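Side-chain contact in surface presentation of antigens protein SpaS (Salmonella typhimurium, PDB 3C01), which belongs to the type III secretion exporter family and takes part in the secretory pathway that Salmonella needs for entry into mammalian cells: residues A31-A36 against V43-K48. Sequence-based numbering, arbitrary orientation.
Sequences AVRAYA and VIVDIK. With CYS (cysteine), chain J.
V43 and R33 carry most of the packing between the two pieces; V43 sends one methyl to R33 and the other to A36, a turn further on. Its CG1, set anti to the backbone N (chi1 -180°), reaches the aliphatic part of R33, lying 4.0 Å from R33 CG and about as far from R33 CD. The other methyl meets A36, three residues further along the helix: V43 CG2 is 4.0 Å from A36 CB, a purely apolar touch on the buried side. The two side chains of R33 and V43 cross at roughly a right angle, and V43 CG1 also sits over one face of the guanidinium.

R33 then runs on along the strand to V45. Bends at chi2 and chi3 carry its end there, and R33 NH2 comes to 3.6 Å from V45 CG2, meeting the methyl obliquely. This is van der Waals contact; the charge of R33 is met from its own helix, where NH1 forms a salt bridge with E37.

The backbone of the strand, not its side chains, makes the polar contact with the bound cysteine. V45 N donates to CYS O over 2.5 Å, a very short separation that at this resolution should not be pressed. V45 CG2 also lies 3.7 Å from CYS O, which places this one methyl beside both the guanidinium and the ligand.

In this C-terminal, cytoplasmic domain of the exporter, a short connection joins helix 26-39 to strand 43-45, and the 31-36 part of the helix runs at 133° to the strand. V32 leans on V22 and E24 of strand 19-25. Beyond V45, D46 serves as N-cap of helix 47-56, its OD1 accepting a hydrogen bond from L49 N, while V43, I44 and V45 pair in parallel with a strand of another protein chain, continuing the sheet across that interface.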
loop_
_atom_site.group_PDB
_atom_site.type_symbol
_atom_site.label_atom_id
_atom_site.label_comp_id
_atom_site.label_asym_id
_atom_site.label_seq_id
_atom_site.Cartn_x
_atom_site.Cartn_y
_atom_site.Cartn_z
ATOM N N ALA B 31 -13.085 0.510 -3.585
ATOM C CA ALA B 31 -12.787 0.353 -5.005
ATOM C C ALA B 31 -11.297 0.084 -5.229
ATOM O O ALA B 31 -10.922 -0.688 -6.108
ATOM C CB ALA B 31 -13.280 1.556 -5.814
ATOM N N VAL B 32 -10.449 0.680 -4.403
ATOM C CA VAL B 32 -9.009 0.437 -4.462
ATOM C C VAL B 32 -8.688 -1.005 -4.197
ATOM O O VAL B 32 -7.931 -1.588 -4.931
ATOM C CB VAL B 32 -8.220 1.346 -3.456
ATOM C CG1 VAL B 32 -6.795 0.880 -3.309
ATOM C CG2 VAL B 32 -8.238 2.809 -3.934
ATOM N N ARG B 33 -9.281 -1.567 -3.152
ATOM C CA ARG B 33 -9.170 -2.998 -2.824
ATOM C C ARG B 33 -9.611 -3.861 -3.976
ATOM O O ARG B 33 -8.933 -4.816 -4.333
ATOM C CB ARG B 33 -10.104 -3.327 -1.674
ATOM C CG ARG B 33 -9.498 -4.081 -0.562
ATOM C CD ARG B 33 -9.970 -5.532 -0.401
ATOM N NE ARG B 33 -10.252 -5.761 1.013
ATOM C CZ ARG B 33 -10.073 -6.895 1.686
ATOM N NH1 ARG B 33 -9.601 -7.995 1.133
ATOM N NH2 ARG B 33 -10.384 -6.924 2.960
ATOM N N ALA B 34 -10.781 -3.567 -4.538
ATOM C CA ALA B 34 -11.297 -4.415 -5.627
ATOM C C ALA B 34 -10.292 -4.301 -6.796
ATOM O O ALA B 34 -9.957 -5.288 -7.415
ATOM C CB ALA B 34 -12.719 -4.010 -6.037
ATOM N N TYR B 35 -9.753 -3.110 -7.048
ATOM C CA TYR B 35 -8.889 -2.958 -8.204
ATOM C C TYR B 35 -7.496 -3.650 -8.015
ATOM O O TYR B 35 -7.008 -4.289 -8.907
ATOM C CB TYR B 35 -8.772 -1.470 -8.600
ATOM C CG TYR B 35 -8.072 -1.321 -9.915
ATOM C CD1 TYR B 35 -8.771 -1.440 -11.113
ATOM C CD2 TYR B 35 -6.712 -1.080 -9.975
ATOM C CE1 TYR B 35 -8.134 -1.330 -12.339
ATOM C CE2 TYR B 35 -6.066 -0.976 -11.200
ATOM C CZ TYR B 35 -6.787 -1.126 -12.376
ATOM O OH TYR B 35 -6.153 -1.040 -13.572
ATOM N N ALA B 36 -6.879 -3.520 -6.844
ATOM C CA ALA B 36 -5.649 -4.218 -6.537
ATOM C C ALA B 36 -5.799 -5.774 -6.660
ATOM O O ALA B 36 -4.901 -6.468 -7.185
ATOM C CB ALA B 36 -5.252 -3.867 -5.193
ATOM N N VAL B 43 -2.903 -7.178 -0.971
ATOM C CA VAL B 43 -3.664 -6.410 -0.004
ATOM C C VAL B 43 -3.434 -6.988 1.380
ATOM O O VAL B 43 -3.688 -8.150 1.610
ATOM C CB VAL B 43 -5.173 -6.425 -0.341
ATOM C CG1 VAL B 43 -5.987 -5.594 0.696
ATOM C CG2 VAL B 43 -5.420 -5.886 -1.764
ATOM N N ILE B 44 -2.948 -6.177 2.309
ATOM C CA ILE B 44 -2.645 -6.636 3.654
ATOM C C ILE B 44 -3.580 -5.977 4.605
ATOM O O ILE B 44 -3.561 -4.781 4.725
ATOM C CB ILE B 44 -1.213 -6.287 4.006
ATOM C CG1 ILE B 44 -0.290 -7.004 3.012
ATOM C CG2 ILE B 44 -0.872 -6.756 5.400
ATOM C CD1 ILE B 44 1.160 -6.698 3.252
ATOM N N VAL B 45 -4.423 -6.741 5.274
ATOM C CA VAL B 45 -5.415 -6.131 6.128
ATOM C C VAL B 45 -4.817 -6.021 7.524
ATOM O O VAL B 45 -4.829 -6.978 8.311
ATOM C CB VAL B 45 -6.787 -6.854 6.113
ATOM C CG1 VAL B 45 -7.818 -5.968 6.857
ATOM C CG2 VAL B 45 -7.272 -7.112 4.675
ATOM N N ASP B 46 -4.254 -4.839 7.791
ATOM C CA ASP B 46 -3.542 -4.559 9.037
ATOM C C ASP B 46 -4.101 -3.270 9.618
ATOM O O ASP B 46 -3.687 -2.160 9.275
ATOM C CB ASP B 46 -2.029 -4.474 8.803
ATOM C CG ASP B 46 -1.226 -4.289 10.117
ATOM O OD1 ASP B 46 -1.739 -3.696 11.112
ATOM O OD2 ASP B 46 -0.052 -4.746 10.156
ATOM N N ILE B 47 -5.049 -3.450 10.520
ATOM C CA ILE B 47 -5.849 -2.372 11.030
ATOM C C ILE B 47 -5.006 -1.298 11.724
ATOM O O ILE B 47 -5.107 -0.123 11.369
ATOM C CB ILE B 47 -6.967 -2.963 11.912
ATOM C CG1 ILE B 47 -7.963 -3.710 10.996
ATOM C CG2 ILE B 47 -7.665 -1.908 12.736
ATOM C CD1 ILE B 47 -9.095 -4.345 11.731
ATOM N N LYS B 48 -4.142 -1.671 12.666
ATOM C CA LYS B 48 -3.386 -0.645 13.384
ATOM C C LYS B 48 -2.521 0.148 12.449
ATOM O O LYS B 48 -2.468 1.365 12.543
ATOM C CB LYS B 48 -2.538 -1.197 14.517
ATOM C CG LYS B 48 -3.351 -1.362 15.771
ATOM C CD LYS B 48 -2.588 -2.043 16.912
ATOM C CE LYS B 48 -3.543 -2.892 17.805
ATOM N NZ LYS B 48 -2.938 -3.151 19.160
HETATM N N CYS J . -2.290 -10.253 6.801
HETATM C CA CYS J . -2.839 -11.010 5.655
HETATM C C CYS J . -3.807 -10.133 4.932
HETATM O O CYS J . -4.339 -9.192 5.521
HETATM C CB CYS J . -3.574 -12.249 6.145
HETATM S SG CYS J . -4.793 -11.881 7.367
HETATM O OXT CYS J . -4.085 -10.376 3.766
#